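PDB 4NES: UDP-N-acetylglucosamine 2-epimerase from Methanocaldococcus jannaschii, which probably catalyses the reversible epimerisation at C-2 that interconverts UDP-N-acetylglucosamine and UDP-N-acetylmannosamine. Local coordinates for residues A[135-140]-A[152-157]; A[169-174]-A[295-300]; A[226-229]-A[235-238]; A[301-306]-A[335-340]. One frame throughout, in Å; residues are numbered along the deposited sequence.

Interaction 1: A[135-140]-A[152-157]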
loop_
_atom_site.group_PDB
_atom_site.type_symbol
_atom_site.label_atom_id
_atom_site.label_comp_id
_atom_site.label_asym_id
_atom_site.label_seq_id
_atom_site.Cartn_x
_atom_site.Cartn_y
_atom_site.Cartn_z
ATOM N N LEU A 135 -2.976 -4.431 -0.795
ATOM C CA LEU A 135 -2.349 -3.205 -1.277
ATOM C C LEU A 135 -1.859 -3.357 -2.711
ATOM O O LEU A 135 -2.094 -2.499 -3.565
ATOM C CB LEU A 135 -1.199 -2.795 -0.359
ATOM C CG LEU A 135 -1.623 -2.424 1.064
ATOM C CD1 LEU A 135 -0.429 -1.890 1.830
ATOM C CD2 LEU A 135 -2.748 -1.407 1.069
ATOM N N THR A 136 -1.208 -4.485 -2.992
ATOM C CA THR A 136 -0.700 -4.738 -4.331
ATOM C C THR A 136 -1.836 -4.768 -5.350
ATOM O O THR A 136 -1.710 -4.190 -6.441
ATOM C CB THR A 136 0.086 -6.053 -4.378
ATOM O OG1 THR A 136 1.246 -5.938 -3.544
ATOM C CG2 THR A 136 0.534 -6.355 -5.791
ATOM N N ASP A 137 -2.936 -5.433 -5.004
ATOM C CA ASP A 137 -4.070 -5.512 -5.928
ATOM C C ASP A 137 -4.567 -4.114 -6.297
ATOM O O ASP A 137 -4.951 -3.873 -7.436
ATOM C CB ASP A 137 -5.220 -6.352 -5.342
ATOM C CG ASP A 137 -4.950 -7.850 -5.387
ATOM O OD1 ASP A 137 -4.096 -8.279 -6.183
ATOM O OD2 ASP A 137 -5.618 -8.590 -4.633
ATOM N N HIS A 138 -4.541 -3.185 -5.345
ATOM C CA HIS A 138 -5.070 -1.864 -5.608
ATOM C C HIS A 138 -4.144 -0.938 -6.379
ATOM O O HIS A 138 -4.543 0.165 -6.737
ATOM C CB HIS A 138 -5.551 -1.221 -4.311
ATOM C CG HIS A 138 -6.850 -1.771 -3.850
ATOM N ND1 HIS A 138 -8.057 -1.224 -4.210
ATOM C CD2 HIS A 138 -7.142 -2.872 -3.107
ATOM C CE1 HIS A 138 -9.043 -1.942 -3.692
ATOM N NE2 HIS A 138 -8.504 -2.950 -3.018
ATOM N N ILE A 139 -2.920 -1.382 -6.648
ATOM C CA ILE A 139 -2.045 -0.610 -7.532
ATOM C C ILE A 139 -1.634 -1.387 -8.781
ATOM O O ILE A 139 -0.717 -0.981 -9.499
ATOM C CB ILE A 139 -0.805 -0.053 -6.800
ATOM C CG1 ILE A 139 -0.156 -1.139 -5.951
ATOM C CG2 ILE A 139 -1.186 1.161 -5.951
ATOM C CD1 ILE A 139 1.102 -0.681 -5.247
ATOM N N SER A 140 -2.326 -2.485 -9.060
ATOM C CA SER A 140 -1.998 -3.310 -10.223
ATOM C C SER A 140 -2.772 -2.893 -11.464
ATOM O O SER A 140 -3.936 -2.515 -11.379
ATOM C CB SER A 140 -2.307 -4.776 -9.925
ATOM O OG SER A 140 -1.408 -5.291 -8.968
ATOM N N ASN A 152 -14.259 -12.079 -7.889
ATOM C CA ASN A 152 -15.346 -11.449 -7.151
ATOM C C ASN A 152 -14.846 -10.650 -5.947
ATOM O O ASN A 152 -15.390 -9.583 -5.640
ATOM C CB ASN A 152 -16.406 -12.481 -6.762
ATOM C CG ASN A 152 -17.225 -12.933 -7.951
ATOM O OD1 ASN A 152 -17.369 -12.200 -8.927
ATOM N ND2 ASN A 152 -17.769 -14.137 -7.875
ATOM N N ASN A 153 -13.811 -11.148 -5.278
ATOM C CA ASN A 153 -13.156 -10.381 -4.214
ATOM C C ASN A 153 -12.669 -9.028 -4.717
ATOM O O ASN A 153 -12.860 -7.992 -4.055
ATOM C CB ASN A 153 -11.973 -11.156 -3.637
ATOM C CG ASN A 153 -12.400 -12.318 -2.783
ATOM O OD1 ASN A 153 -13.553 -12.399 -2.335
ATOM N ND2 ASN A 153 -11.468 -13.220 -2.522
ATOM N N LEU A 154 -12.037 -9.028 -5.884
ATOM C CA LEU A 154 -11.531 -7.803 -6.472
ATOM C C LEU A 154 -12.660 -6.849 -6.863
ATOM O O LEU A 154 -12.581 -5.647 -6.597
ATOM C CB LEU A 154 -10.667 -8.130 -7.688
ATOM C CG LEU A 154 -9.413 -8.919 -7.320
ATOM C CD1 LEU A 154 -8.788 -9.578 -8.529
ATOM C CD2 LEU A 154 -8.398 -8.003 -6.646
ATOM N N LEU A 155 -13.716 -7.375 -7.472
ATOM C CA LEU A 155 -14.862 -6.548 -7.866
ATOM C C LEU A 155 -15.516 -5.887 -6.649
ATOM O O LEU A 155 -15.915 -4.720 -6.704
ATOM C CB LEU A 155 -15.893 -7.364 -8.649
ATOM C CG LEU A 155 -15.450 -7.841 -10.032
ATOM C CD1 LEU A 155 -16.485 -8.786 -10.617
ATOM C CD2 LEU A 155 -15.195 -6.658 -10.966
ATOM N N ARG A 156 -15.587 -6.622 -5.542
ATOM C CA ARG A 156 -16.185 -6.123 -4.305
ATOM C C ARG A 156 -15.362 -4.987 -3.692
ATOM O O ARG A 156 -15.879 -4.188 -2.899
ATOM C CB ARG A 156 -16.330 -7.270 -3.300
ATOM C CG ARG A 156 -17.280 -6.984 -2.159
ATOM C CD ARG A 156 -16.967 -7.847 -0.947
ATOM N NE ARG A 156 -16.945 -7.049 0.275
ATOM C CZ ARG A 156 -15.838 -6.702 0.926
ATOM N NH1 ARG A 156 -14.649 -7.099 0.491
ATOM N NH2 ARG A 156 -15.922 -5.970 2.028
ATOM N N GLU A 157 -14.086 -4.906 -4.053
ATOM C CA GLU A 157 -13.226 -3.809 -3.614
ATOM C C GLU A 157 -13.122 -2.713 -4.673
ATOM O O GLU A 157 -12.241 -1.851 -4.604
ATOM C CB GLU A 157 -11.842 -4.328 -3.206
ATOM C CG GLU A 157 -11.898 -5.260 -2.008
ATOM C CD GLU A 157 -10.565 -5.898 -1.667
ATOM O OE1 GLU A 157 -9.518 -5.464 -2.198
ATOM O OE2 GLU A 157 -10.571 -6.842 -0.846
#

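Interaction 2: A[169-174]-A[295-300]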
loop_
_atom_site.group_PDB
_atom_site.type_symbol
_atom_site.label_atom_id
_atom_site.label_comp_id
_atom_site.label_asym_id
_atom_site.label_seq_id
_atom_site.Cartn_x
_atom_site.Cartn_y
_atom_site.Cartn_z
ATOM N N ASN A 169 -4.341 -20.820 -11.458
ATOM C CA ASN A 169 -3.129 -20.615 -10.679
ATOM C C ASN A 169 -1.953 -21.307 -11.345
ATOM O O ASN A 169 -2.043 -22.489 -11.684
ATOM C CB ASN A 169 -3.322 -21.108 -9.237
ATOM C CG ASN A 169 -2.274 -20.555 -8.285
ATOM O OD1 ASN A 169 -1.072 -20.642 -8.529
ATOM N ND2 ASN A 169 -2.735 -19.936 -7.199
ATOM N N THR A 170 -0.853 -20.572 -11.534
ATOM C CA THR A 170 0.361 -21.152 -12.130
ATOM C C THR A 170 0.927 -22.348 -11.350
ATOM O O THR A 170 1.753 -23.103 -11.886
ATOM C CB THR A 170 1.489 -20.119 -12.296
ATOM O OG1 THR A 170 1.847 -19.603 -11.011
ATOM C CG2 THR A 170 1.069 -18.967 -13.210
ATOM N N ILE A 171 0.518 -22.532 -10.097
ATOM C CA ILE A 171 0.980 -23.693 -9.355
ATOM C C ILE A 171 0.500 -24.989 -10.011
ATOM O O ILE A 171 1.177 -26.022 -9.909
ATOM C CB ILE A 171 0.566 -23.634 -7.867
ATOM C CG1 ILE A 171 1.411 -24.601 -7.047
ATOM C CG2 ILE A 171 -0.926 -23.901 -7.694
ATOM C CD1 ILE A 171 2.878 -24.265 -7.062
ATOM N N VAL A 172 -0.633 -24.951 -10.717
ATOM C CA VAL A 172 -1.056 -26.127 -11.474
ATOM C C VAL A 172 -0.036 -26.440 -12.565
ATOM O O VAL A 172 0.396 -27.585 -12.690
ATOM C CB VAL A 172 -2.461 -25.971 -12.099
ATOM C CG1 VAL A 172 -2.865 -27.256 -12.836
ATOM C CG2 VAL A 172 -3.476 -25.648 -11.036
ATOM N N ASP A 173 0.346 -25.430 -13.348
ATOM C CA ASP A 173 1.390 -25.606 -14.361
ATOM C C ASP A 173 2.637 -26.221 -13.736
ATOM O O ASP A 173 3.211 -27.167 -14.269
ATOM C CB ASP A 173 1.879 -24.270 -14.949
ATOM C CG ASP A 173 0.774 -23.343 -15.441
ATOM O OD1 ASP A 173 -0.362 -23.355 -14.935
ATOM O OD2 ASP A 173 1.098 -22.519 -16.327
ATOM N N ALA A 174 3.086 -25.651 -12.621
ATOM C CA ALA A 174 4.334 -26.076 -11.996
ATOM C C ALA A 174 4.258 -27.524 -11.514
ATOM O O ALA A 174 5.178 -28.325 -11.742
ATOM C CB ALA A 174 4.698 -25.155 -10.849
ATOM N N ALA A 295 -1.698 -29.952 -2.367
ATOM C CA ALA A 295 -2.417 -31.078 -1.776
ATOM C C ALA A 295 -3.706 -31.311 -2.561
ATOM O O ALA A 295 -4.046 -32.445 -2.907
ATOM C CB ALA A 295 -2.715 -30.804 -0.307
ATOM N N CYS A 296 -4.399 -30.226 -2.889
ATOM C CA CYS A 296 -5.649 -30.334 -3.618
ATOM C C CYS A 296 -5.412 -30.913 -5.019
ATOM O O CYS A 296 -6.113 -31.834 -5.468
ATOM C CB CYS A 296 -6.309 -28.959 -3.690
ATOM S SG CYS A 296 -7.907 -28.925 -4.518
ATOM N N ILE A 297 -4.400 -30.388 -5.697
ATOM C CA ILE A 297 -4.066 -30.815 -7.048
ATOM C C ILE A 297 -3.659 -32.287 -7.095
ATOM O O ILE A 297 -4.067 -33.030 -8.003
ATOM C CB ILE A 297 -2.937 -29.924 -7.599
ATOM C CG1 ILE A 297 -3.450 -28.488 -7.790
ATOM C CG2 ILE A 297 -2.370 -30.499 -8.904
ATOM C CD1 ILE A 297 -2.343 -27.435 -7.861
ATOM N N LEU A 298 -2.882 -32.712 -6.104
ATOM C CA LEU A 298 -2.363 -34.074 -6.041
ATOM C C LEU A 298 -3.352 -35.075 -5.450
ATOM O O LEU A 298 -3.043 -36.273 -5.369
ATOM C CB LEU A 298 -1.073 -34.097 -5.226
ATOM C CG LEU A 298 0.076 -33.313 -5.841
ATOM C CD1 LEU A 298 1.241 -33.200 -4.862
ATOM C CD2 LEU A 298 0.520 -33.971 -7.146
ATOM N N LYS A 299 -4.531 -34.592 -5.054
ATOM C CA LYS A 299 -5.591 -35.425 -4.470
ATOM C C LYS A 299 -5.152 -36.086 -3.160
ATOM O O LYS A 299 -5.433 -37.265 -2.908
ATOM C CB LYS A 299 -6.075 -36.504 -5.446
ATOM C CG LYS A 299 -6.427 -35.996 -6.817
ATOM C CD LYS A 299 -7.582 -35.025 -6.801
ATOM C CE LYS A 299 -7.870 -34.556 -8.228
ATOM N NZ LYS A 299 -8.884 -33.480 -8.285
ATOM N N VAL A 300 -4.445 -35.323 -2.337
ATOM C CA VAL A 300 -4.035 -35.786 -1.025
ATOM C C VAL A 300 -4.760 -34.922 -0.015
ATOM O O VAL A 300 -4.669 -33.704 -0.084
ATOM C CB VAL A 300 -2.502 -35.647 -0.851
ATOM C CG1 VAL A 300 -2.065 -36.102 0.524
ATOM C CG2 VAL A 300 -1.766 -36.448 -1.932
#

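Interaction 3: A[226-229]-A[235-238]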
loop_
_atom_site.group_PDB
_atom_site.type_symbol
_atom_site.label_atom_id
_atom_site.label_comp_id
_atom_site.label_asym_id
_atom_site.label_seq_id
_atom_site.Cartn_x
_atom_site.Cartn_y
_atom_site.Cartn_z
ATOM N N PHE A 226 1.938 -34.172 18.620
ATOM C CA PHE A 226 2.262 -35.265 19.539
ATOM C C PHE A 226 1.047 -36.177 19.753
ATOM O O PHE A 226 1.175 -37.400 19.823
ATOM C CB PHE A 226 2.694 -34.694 20.889
ATOM C CG PHE A 226 4.170 -34.434 21.012
ATOM C CD1 PHE A 226 4.822 -33.583 20.134
ATOM C CD2 PHE A 226 4.899 -35.013 22.041
ATOM C CE1 PHE A 226 6.179 -33.337 20.264
ATOM C CE2 PHE A 226 6.258 -34.771 22.172
ATOM C CZ PHE A 226 6.896 -33.929 21.285
ATOM N N GLU A 227 -0.132 -35.568 19.842
ATOM C CA GLU A 227 -1.357 -36.311 20.098
ATOM C C GLU A 227 -1.831 -37.133 18.895
ATOM O O GLU A 227 -2.282 -38.270 19.061
ATOM C CB GLU A 227 -2.448 -35.351 20.553
ATOM C CG GLU A 227 -3.425 -35.942 21.527
ATOM C CD GLU A 227 -4.181 -34.874 22.264
ATOM O OE1 GLU A 227 -3.583 -34.240 23.157
ATOM O OE2 GLU A 227 -5.367 -34.662 21.944
ATOM N N ILE A 228 -1.743 -36.547 17.698
ATOM C CA ILE A 228 -2.028 -37.259 16.450
ATOM C C ILE A 228 -1.232 -38.547 16.375
ATOM O O ILE A 228 -1.753 -39.605 16.035
ATOM C CB ILE A 228 -1.604 -36.416 15.215
ATOM C CG1 ILE A 228 -2.639 -35.358 14.876
ATOM C CG2 ILE A 228 -1.370 -37.304 13.988
ATOM C CD1 ILE A 228 -2.280 -34.616 13.604
ATOM N N ILE A 229 0.055 -38.429 16.686
ATOM C CA ILE A 229 0.979 -39.542 16.639
ATOM C C ILE A 229 0.533 -40.676 17.568
ATOM O O ILE A 229 0.550 -41.845 17.194
ATOM C CB ILE A 229 2.380 -39.067 17.038
ATOM C CG1 ILE A 229 2.927 -38.089 15.991
ATOM C CG2 ILE A 229 3.308 -40.255 17.239
ATOM C CD1 ILE A 229 4.145 -37.319 16.454
ATOM N N ALA A 235 3.664 -41.908 11.613
ATOM C CA ALA A 235 4.924 -41.187 11.507
ATOM C C ALA A 235 4.680 -39.848 10.824
ATOM O O ALA A 235 3.831 -39.742 9.936
ATOM C CB ALA A 235 5.944 -41.990 10.738
ATOM N N ILE A 236 5.429 -38.832 11.243
ATOM C CA ILE A 236 5.329 -37.499 10.665
ATOM C C ILE A 236 6.665 -37.142 10.030
ATOM O O ILE A 236 7.718 -37.352 10.641
ATOM C CB ILE A 236 5.056 -36.451 11.756
ATOM C CG1 ILE A 236 3.887 -36.874 12.655
ATOM C CG2 ILE A 236 4.822 -35.082 11.147
ATOM C CD1 ILE A 236 2.546 -36.913 11.958
ATOM N N ILE A 237 6.627 -36.629 8.806
ATOM C CA ILE A 237 7.805 -36.028 8.189
ATOM C C ILE A 237 7.605 -34.516 8.196
ATOM O O ILE A 237 6.630 -34.015 7.635
ATOM C CB ILE A 237 8.020 -36.530 6.751
ATOM C CG1 ILE A 237 8.243 -38.045 6.754
ATOM C CG2 ILE A 237 9.210 -35.825 6.107
ATOM C CD1 ILE A 237 8.394 -38.660 5.369
ATOM N N PHE A 238 8.519 -33.801 8.841
ATOM C CA PHE A 238 8.384 -32.361 9.058
ATOM C C PHE A 238 9.517 -31.646 8.330
ATOM O O PHE A 238 10.675 -31.717 8.751
ATOM C CB PHE A 238 8.449 -32.100 10.574
ATOM C CG PHE A 238 8.263 -30.650 10.996
ATOM C CD1 PHE A 238 7.737 -29.691 10.146
ATOM C CD2 PHE A 238 8.613 -30.269 12.290
ATOM C CE1 PHE A 238 7.582 -28.377 10.568
ATOM C CE2 PHE A 238 8.460 -28.961 12.719
ATOM C CZ PHE A 238 7.940 -28.011 11.859
#

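Interaction 4: A[301-306]-A[335-340]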
loop_
_atom_site.group_PDB
_atom_site.type_symbol
_atom_site.label_atom_id
_atom_site.label_comp_id
_atom_site.label_asym_id
_atom_site.label_seq_id
_atom_site.Cartn_x
_atom_site.Cartn_y
_atom_site.Cartn_z
ATOM N N PRO A 301 -5.508 -35.536 0.915
ATOM C CA PRO A 301 -6.261 -34.727 1.878
ATOM C C PRO A 301 -5.369 -33.780 2.680
ATOM O O PRO A 301 -4.247 -34.130 3.061
ATOM C CB PRO A 301 -6.883 -35.777 2.811
ATOM C CG PRO A 301 -6.878 -37.038 2.026
ATOM C CD PRO A 301 -5.664 -36.978 1.157
ATOM N N CYS A 302 -5.883 -32.583 2.932
ATOM C CA CYS A 302 -5.121 -31.544 3.599
ATOM C C CYS A 302 -5.823 -31.093 4.878
ATOM O O CYS A 302 -7.058 -30.999 4.930
ATOM C CB CYS A 302 -4.934 -30.357 2.648
ATOM S SG CYS A 302 -3.748 -29.117 3.226
ATOM N N ILE A 303 -5.034 -30.837 5.916
ATOM C CA ILE A 303 -5.538 -30.214 7.133
ATOM C C ILE A 303 -4.733 -28.948 7.353
ATOM O O ILE A 303 -3.500 -28.993 7.453
ATOM C CB ILE A 303 -5.416 -31.151 8.341
ATOM C CG1 ILE A 303 -6.373 -32.327 8.186
ATOM C CG2 ILE A 303 -5.706 -30.389 9.638
ATOM C CD1 ILE A 303 -6.102 -33.455 9.157
ATOM N N THR A 304 -5.431 -27.817 7.405
ATOM C CA THR A 304 -4.769 -26.520 7.475
ATOM C C THR A 304 -4.792 -25.984 8.901
ATOM O O THR A 304 -5.861 -25.813 9.506
ATOM C CB THR A 304 -5.378 -25.509 6.483
ATOM O OG1 THR A 304 -5.205 -26.004 5.151
ATOM C CG2 THR A 304 -4.670 -24.172 6.583
ATOM N N LEU A 305 -3.603 -25.741 9.442
ATOM C CA LEU A 305 -3.437 -25.315 10.831
ATOM C C LEU A 305 -3.573 -23.794 10.941
ATOM O O LEU A 305 -2.666 -23.102 11.417
ATOM C CB LEU A 305 -2.075 -25.803 11.344
ATOM C CG LEU A 305 -1.837 -27.317 11.214
ATOM C CD1 LEU A 305 -0.348 -27.642 11.252
ATOM C CD2 LEU A 305 -2.568 -28.082 12.302
ATOM N N ARG A 306 -4.717 -23.284 10.482
ATOM C CA ARG A 306 -5.025 -21.853 10.483
ATOM C C ARG A 306 -6.506 -21.680 10.772
ATOM O O ARG A 306 -7.282 -22.629 10.632
ATOM C CB ARG A 306 -4.695 -21.220 9.121
ATOM C CG ARG A 306 -3.223 -21.240 8.744
ATOM C CD ARG A 306 -2.995 -20.750 7.307
ATOM N NE ARG A 306 -3.610 -19.446 7.086
ATOM C CZ ARG A 306 -3.794 -18.883 5.893
ATOM N NH1 ARG A 306 -3.374 -19.495 4.796
ATOM N NH2 ARG A 306 -4.390 -17.704 5.799
ATOM N N GLU A 335 -9.352 -37.966 11.557
ATOM C CA GLU A 335 -10.299 -39.055 11.350
ATOM C C GLU A 335 -11.112 -38.859 10.071
ATOM O O GLU A 335 -11.247 -39.779 9.266
ATOM C CB GLU A 335 -11.237 -39.191 12.549
ATOM C CG GLU A 335 -12.140 -40.409 12.483
ATOM C CD GLU A 335 -13.005 -40.551 13.716
ATOM O OE1 GLU A 335 -13.017 -41.648 14.315
ATOM O OE2 GLU A 335 -13.677 -39.565 14.085
ATOM N N ILE A 336 -11.643 -37.653 9.888
ATOM C CA ILE A 336 -12.440 -37.327 8.711
ATOM C C ILE A 336 -11.616 -37.512 7.442
ATOM O O ILE A 336 -12.056 -38.163 6.493
ATOM C CB ILE A 336 -12.958 -35.876 8.783
ATOM C CG1 ILE A 336 -13.925 -35.716 9.966
ATOM C CG2 ILE A 336 -13.627 -35.466 7.474
ATOM C CD1 ILE A 336 -14.293 -34.278 10.271
HETATM N N MSE A 337 -10.410 -36.958 7.435
HETATM C CA MSE A 337 -9.587 -36.977 6.229
HETATM C C MSE A 337 -8.980 -38.349 5.921
HETATM O O MSE A 337 -8.739 -38.674 4.761
HETATM C CB MSE A 337 -8.510 -35.898 6.311
HETATM C CG MSE A 337 -9.071 -34.488 6.245
HETATM SE SE MSE A 337 -10.330 -34.298 4.762
HETATM C CE MSE A 337 -9.708 -32.605 4.064
ATOM N N LEU A 338 -8.745 -39.151 6.956
ATOM C CA LEU A 338 -8.259 -40.521 6.787
ATOM C C LEU A 338 -9.266 -41.384 6.024
ATOM O O LEU A 338 -8.890 -42.337 5.337
ATOM C CB LEU A 338 -7.990 -41.148 8.157
ATOM C CG LEU A 338 -6.576 -41.577 8.550
ATOM C CD1 LEU A 338 -5.512 -40.890 7.713
ATOM C CD2 LEU A 338 -6.354 -41.315 10.031
ATOM N N ASN A 339 -10.547 -41.042 6.150
ATOM C CA ASN A 339 -11.623 -41.801 5.517
ATOM C C ASN A 339 -12.206 -41.103 4.292
ATOM O O ASN A 339 -13.136 -41.607 3.655
ATOM C CB ASN A 339 -12.728 -42.085 6.534
ATOM C CG ASN A 339 -12.286 -43.048 7.620
ATOM O OD1 ASN A 339 -12.405 -44.264 7.471
ATOM N ND2 ASN A 339 -11.768 -42.510 8.720
ATOM N N LYS A 340 -11.648 -39.943 3.967
ATOM C CA LYS A 340 -12.109 -39.133 2.848
ATOM C C LYS A 340 -11.731 -39.759 1.504
ATOM O O LYS A 340 -10.570 -40.100 1.278
ATOM C CB LYS A 340 -11.502 -37.733 2.971
ATOM C CG LYS A 340 -11.709 -36.826 1.774
ATOM C CD LYS A 340 -13.130 -36.300 1.714
ATOM C CE LYS A 340 -13.296 -35.356 0.538
ATOM N NZ LYS A 340 -14.717 -34.991 0.305
#

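Interaction 1: A[135-140]-A[152-157]
The imidazole of His138 reaches across to Glu157 and joins it edge-on, with NE2 donating to OE1 at 2.8 Å. Ring and carboxylate lie nearly flat with one another, their planes 9° apart, although the two side chains as a whole cross at about a right angle. The bond is moderately bent, 153° at the hydrogen, and meets OE1 on its anti side, tilted out of the carboxylate plane. Both side chains leave the backbone with CG anti to the carbonyl carbon, and Glu157 then runs extended, which carries its carboxylate out to the NE2 edge of the ring. CE1, next to NE2 in the ring, lies 3.3 Å from Glu157 O. Beside it, the CD2 methyl of Leu154 lies against the carboxylate of Asp137, 3.5 Å from OD2, the two side chains again crossing almost perpendicularly. The polar atoms of Asp137 look elsewhere, OD1 to His115 ND1 and OD2 to Arg121 and Gly119 N. Helices 128-138 and 148-156 are thus joined at their C-terminal ends beside the dimer interface, where the His138 ring meets His138 of the second subunit. A leucine in place of His138 removes the ring N-H and would probably leave Glu157 OE1 without this donor, the carboxylate then being held mainly through the arginines at OE2. Arg121 pairs with both Asp137 and Glu157, whose OD2 and OE1 are 5.6 Å apart, and Arg125 adds a second charge at Glu157 OE2; this buried network probably offsets the repulsion between the two acids.

Interaction 2: A[169-174]-A[295-300]
A single methyl group carries this contact: CD1 of Ile297 lies against both Ile171 and Val172, 3.8 Å from Ile171 CG2 and 3.8 Å from Val172 CG2. The two branched methyls receiving it belong to consecutive residues, and Ile297 leaves its backbone toward the opposing helix, its chain crossing each partner at a slant. With CG1 anti to the carbonyl carbon (chi1 -67°) and the chain extended beyond it, Ile297 puts its longest branch foremost. Val172 offers the methyl that stands beside its own backbone N, whereas Ile171 turns CG1 elsewhere and presents only its short branch here. Behind these groups stands the start of helix 170-183. Asn169 is its N-cap, and its OD1 accepts from Ile171 N at 2.9 Å in a nearly straight bond, which caps the first turn and so helps place the backbone that carries Ile171; Asn169 ND2 is in turn held by Glu117. On the other side, helix 289-298 closes in a Schellman motif at Lys299, with Val300 N bonded to Ala295 O at 3.0 Å and Lys299 N to Cys296 O at 3.2 Å. Trp344 ties down this end further, through Cys296 O and Lys299 NZ. Ile171 also reaches Glu293 and Glu294 one turn earlier on that helix, and its side chain comes within about 4 Å of the bound UDP. Helix 170-183, which follows the last strand of the seven-stranded sheet, is thus set against helix 289-298 of the six-stranded half, with helix 10-23 and Tyr271 of helix 271-280 also packed on Ile171.

Interaction 3: A[226-229]-A[235-238]
Ile236 overlaps Ile229 along the stems of the two side chains, CG1 meeting CG1 at 3.7 Å. The end methyl of the helix residue joins in, Ile229 CD1 lying 3.8 Å from the same Ile236 CG1, so the methylene of the strand residue is touched by the outer two carbons of its partner as the chains pass at a slant. Ile236 springs from the strand toward the helix; CG1 stands beside the backbone N, and a chi2 of -67° turns CD1 aside instead of letting it run straight out. That turn brings CD1 toward Ile228, whose CG2 is a looser neighbour at 4.4 Å. Ile229, by contrast, is extended at chi2, which leaves its CD1 over Ile236 CG1. The contact is wholly aliphatic and all three isoleucines are buried, so it rests on shape and the hydrophobic effect. Ala235, one residue before Ile236, points the other way, as expected of neighbours in a strand. Only a short turn separates the helix from the strand, and the nearest CA atoms, those of Ile229 and Ala235, are 6.7 Å apart. Helix 215-232, after the short helix 209-212, connects strand 201-205 to the adjacent, parallel strand 235-239, making a beta-alpha-beta crossover of the Rossmann-like half, and this contact lies at its return. Strand 235-239 runs between strands 201-205 and 263-266. Phe202 of the former touches both Ile228 and Ile236, Ile263 of the latter meets Ile229, and helix 327-338 covers Ile228 with Leu330, Ile331 and Val334.

Interaction 4: A[301-306]-A[335-340]
The end methyl of Met337, here selenomethionine, comes close to a backbone carbonyl, its CE lying 3.2 Å from Cys302 O. The side chain gets there by bending twice, at chi2 (-48°) and again at chi3, where -135° falls away from a staggered value; the methyl is thereby folded against the strand backbone. Nearer its root the same side chain meets two others. Its CB lies 3.9 Å from Pro301 CB, while the proline CG rests 3.7 Å from Met337 O, so the pyrrolidine ring packs on both the side chain and the peptide of the last helical turn. Met337 CG in turn passes Ile303 CG1 at 4.0 Å, the two chains running past one another in opposite senses. Just beyond, Asn339 folds back to its own helix, its ND2 donating to Glu335 O at 2.8 Å in a nearly straight bond that ties down the final turn of helix 327-338. The helix thus ends over the start of strand 302-304, which runs between strands 283-286 and 320-322 in the six-stranded parallel sheet. Leu283, Leu285 and Ile321 extend the apolar patch around Ile303, and Ile321 also touches Met337. The Cys302 side chain points away from helix 327-338, and helix 289-298 lies on that other face, so the strand is sandwiched between the two helices.

How the interactions relate
The four contacts follow the two-domain GT-B plan. Interaction 1 comes first along the chain and lies in the half built on the seven-stranded sheet, beside the dimer interface; its centre is about 39 Å from that of interaction 3. Interactions 3 and 4 both reach the six-stranded sheet, their centres about 14 Å apart. Interaction 2 bridges the halves, and the residues of interaction 3 fall between its two segments in sequence. It touches interaction 4 directly, Ala295 CB lying 3.7 Å from Cys302 CB, because helix 289-298 leads into strand 302-304. Helix 289-298 thus takes part in both the join between the halves and the packing on the second sheet.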